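Local atomic coordinates of probable adhesion protein (Pseudomonas aeruginosa PAO1, PDB entry 6R44), a protein that probably serves as a periplasmic solute-binding protein that captures divalent metal ions such as zinc for uptake into the cell. Residues Val222-Ile227 with Asp270-Ala275. Numbering follows the deposited sequence.
Sequences VIFSEI and DTVVRA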
loop_
_atom_site.group_PDB
_atom_site.type_symbol
_atom_site.label_atom_id
_atom_site.label_comp_id
_atom_site.label_asym_id
_atom_site.label_seq_id
_atom_site.Cartn_x
_atom_site.Cartn_y
_atom_site.Cartn_z
ATOM N N VAL A 222 13.289 -13.162 -9.591
ATOM C CA VAL A 222 13.400 -11.745 -9.230
ATOM C C VAL A 222 13.073 -11.483 -7.762
ATOM O O VAL A 222 12.317 -12.218 -7.126
ATOM C CB VAL A 222 12.656 -10.726 -10.169
ATOM C CG1 VAL A 222 12.743 -11.106 -11.639
ATOM C CG2 VAL A 222 11.221 -10.469 -9.758
ATOM N N ILE A 223 13.678 -10.415 -7.236
ATOM C CA ILE A 223 13.386 -9.913 -5.911
ATOM C C ILE A 223 12.999 -8.450 -6.030
ATOM O O ILE A 223 13.697 -7.660 -6.687
ATOM C CB ILE A 223 14.434 -10.206 -4.791
ATOM C CG1 ILE A 223 14.093 -9.493 -3.481
ATOM C CG2 ILE A 223 15.850 -9.880 -5.223
ATOM C CD1 ILE A 223 13.521 -10.379 -2.439
ATOM N N PHE A 224 11.851 -8.119 -5.433
ATOM C CA PHE A 224 11.352 -6.757 -5.324
ATOM C C PHE A 224 11.702 -6.268 -3.940
ATOM O O PHE A 224 11.135 -6.742 -2.944
ATOM C CB PHE A 224 9.842 -6.659 -5.582
ATOM C CG PHE A 224 9.447 -6.977 -6.992
ATOM C CD1 PHE A 224 9.785 -6.124 -8.034
ATOM C CD2 PHE A 224 8.708 -8.123 -7.283
ATOM C CE1 PHE A 224 9.409 -6.416 -9.348
ATOM C CE2 PHE A 224 8.315 -8.408 -8.594
ATOM C CZ PHE A 224 8.692 -7.571 -9.621
ATOM N N SER A 225 12.685 -5.360 -3.875
ATOM C CA SER A 225 13.138 -4.766 -2.623
ATOM C C SER A 225 12.407 -3.444 -2.371
ATOM O O SER A 225 11.600 -3.015 -3.195
ATOM C CB SER A 225 14.653 -4.591 -2.616
ATOM O OG SER A 225 15.042 -3.659 -3.608
ATOM N N GLU A 226 12.647 -2.837 -1.212
ATOM C CA GLU A 226 11.986 -1.603 -0.795
ATOM C C GLU A 226 12.712 -0.321 -1.238
ATOM O O GLU A 226 13.911 -0.183 -1.020
ATOM C CB GLU A 226 11.823 -1.633 0.746
ATOM C CG GLU A 226 10.774 -2.619 1.245
ATOM C CD GLU A 226 9.388 -2.291 0.723
ATOM O OE1 GLU A 226 8.776 -1.321 1.219
ATOM O OE2 GLU A 226 8.929 -2.980 -0.213
ATOM N N ILE A 227 11.985 0.630 -1.828
ATOM C CA ILE A 227 12.546 1.937 -2.186
ATOM C C ILE A 227 12.485 2.831 -0.926
ATOM O O ILE A 227 13.439 3.533 -0.635
ATOM C CB ILE A 227 11.738 2.577 -3.386
ATOM C CG1 ILE A 227 12.262 2.084 -4.746
ATOM C CG2 ILE A 227 11.747 4.116 -3.362
ATOM C CD1 ILE A 227 11.250 2.126 -5.908
ATOM N N ASP A 270 4.915 -0.152 -13.705
ATOM C CA ASP A 270 5.931 -0.140 -14.773
ATOM C C ASP A 270 7.118 -1.007 -14.379
ATOM O O ASP A 270 7.656 -1.719 -15.220
ATOM C CB ASP A 270 6.375 1.289 -15.096
ATOM C CG ASP A 270 5.375 2.098 -15.930
ATOM O OD1 ASP A 270 4.319 1.521 -16.346
ATOM O OD2 ASP A 270 5.647 3.294 -16.182
ATOM N N THR A 271 7.486 -0.989 -13.081
ATOM C CA THR A 271 8.607 -1.803 -12.573
ATOM C C THR A 271 8.286 -3.291 -12.682
ATOM O O THR A 271 9.140 -4.058 -13.139
ATOM C CB THR A 271 9.051 -1.353 -11.170
ATOM O OG1 THR A 271 9.584 -0.015 -11.270
ATOM C CG2 THR A 271 10.125 -2.257 -10.602
ATOM N N VAL A 272 7.050 -3.688 -12.308
ATOM C CA VAL A 272 6.615 -5.089 -12.402
ATOM C C VAL A 272 6.633 -5.517 -13.883
ATOM O O VAL A 272 7.231 -6.548 -14.208
ATOM C CB VAL A 272 5.269 -5.355 -11.676
ATOM C CG1 VAL A 272 4.762 -6.781 -11.939
ATOM C CG2 VAL A 272 5.421 -5.118 -10.173
ATOM N N VAL A 273 6.099 -4.662 -14.784
ATOM C CA VAL A 273 6.109 -4.944 -16.234
ATOM C C VAL A 273 7.556 -5.150 -16.710
ATOM O O VAL A 273 7.838 -6.098 -17.439
ATOM C CB VAL A 273 5.369 -3.855 -17.068
ATOM C CG1 VAL A 273 5.684 -3.976 -18.571
ATOM C CG2 VAL A 273 3.875 -3.922 -16.839
ATOM N N ARG A 274 8.461 -4.265 -16.293
ATOM C CA ARG A 274 9.859 -4.330 -16.698
ATOM C C ARG A 274 10.542 -5.640 -16.215
ATOM O O ARG A 274 11.284 -6.240 -16.975
ATOM C CB ARG A 274 10.599 -3.080 -16.199
ATOM C CG ARG A 274 11.988 -2.931 -16.802
ATOM C CD ARG A 274 12.626 -1.618 -16.407
ATOM N NE ARG A 274 12.900 -1.536 -14.971
ATOM C CZ ARG A 274 14.020 -1.965 -14.400
ATOM N NH1 ARG A 274 14.197 -1.831 -13.095
ATOM N NH2 ARG A 274 14.974 -2.529 -15.133
ATOM N N ALA A 275 10.267 -6.089 -14.978
ATOM C CA ALA A 275 10.821 -7.339 -14.455
ATOM C C ALA A 275 10.302 -8.526 -15.308
ATOM O O ALA A 275 11.075 -9.443 -15.623
ATOM C CB ALA A 275 10.417 -7.522 -12.986
#
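Phe-224 sends the far end of its ring between Val-272 and Ala-275, neighbours on the helix side that faces the strand. Packing is tightest at the para carbon: CZ of Phe-224 lies 3.8 Å from CB of Ala-275, with CE1 almost as near, and 4.1 Å from CG2 of Val-272. A methyl at 275 suits the place, because it lets the ring come close to the helix backbone. Both carbons approach the ring obliquely. The ring reaches them because CG of Phe-224 stands anti to its carbonyl carbon (chi1 -67°), while CG1 of Val-272 is anti to the backbone N (chi1 173°), leaving CG2 to meet the ring. Beyond Phe-224, Val-222 CG2 rests more loosely on the same Ala-275 CB at 4.4 Å; its short branched side chain suits a buried strand position.

The strand 222-226 is an inner member of a four-stranded parallel sheet, and helix 260-278 packs on one side of it; over 222-226 and 270-275 the axes lie 10.6 Å apart, with N-to-C directions at 160°, close to antiparallel. This is helix-on-sheet packing of the alpha/beta kind, in one lobe of the metal-binding protein. Tyr-246 and Val-173 of the flanking strands also touch Phe-224, while Leu-183, Leu-184 and Phe-187 close round Val-272.

Towards the surface the fit slackens. Thr-271 offers CG2 to the edge of the ring, near its plane, 4.4 Å from CE1 of Phe-224. Its two branches divide the work at this partly exposed position: the methyl faces the aromatic, and OG1 hydrogen-bonds the carbonyl O of Arg-267 one turn back. At the C-terminal end of the strand, Glu-226 touches His-177 and His-250, which bind metal, and hydrogen-bonds Tyr-180.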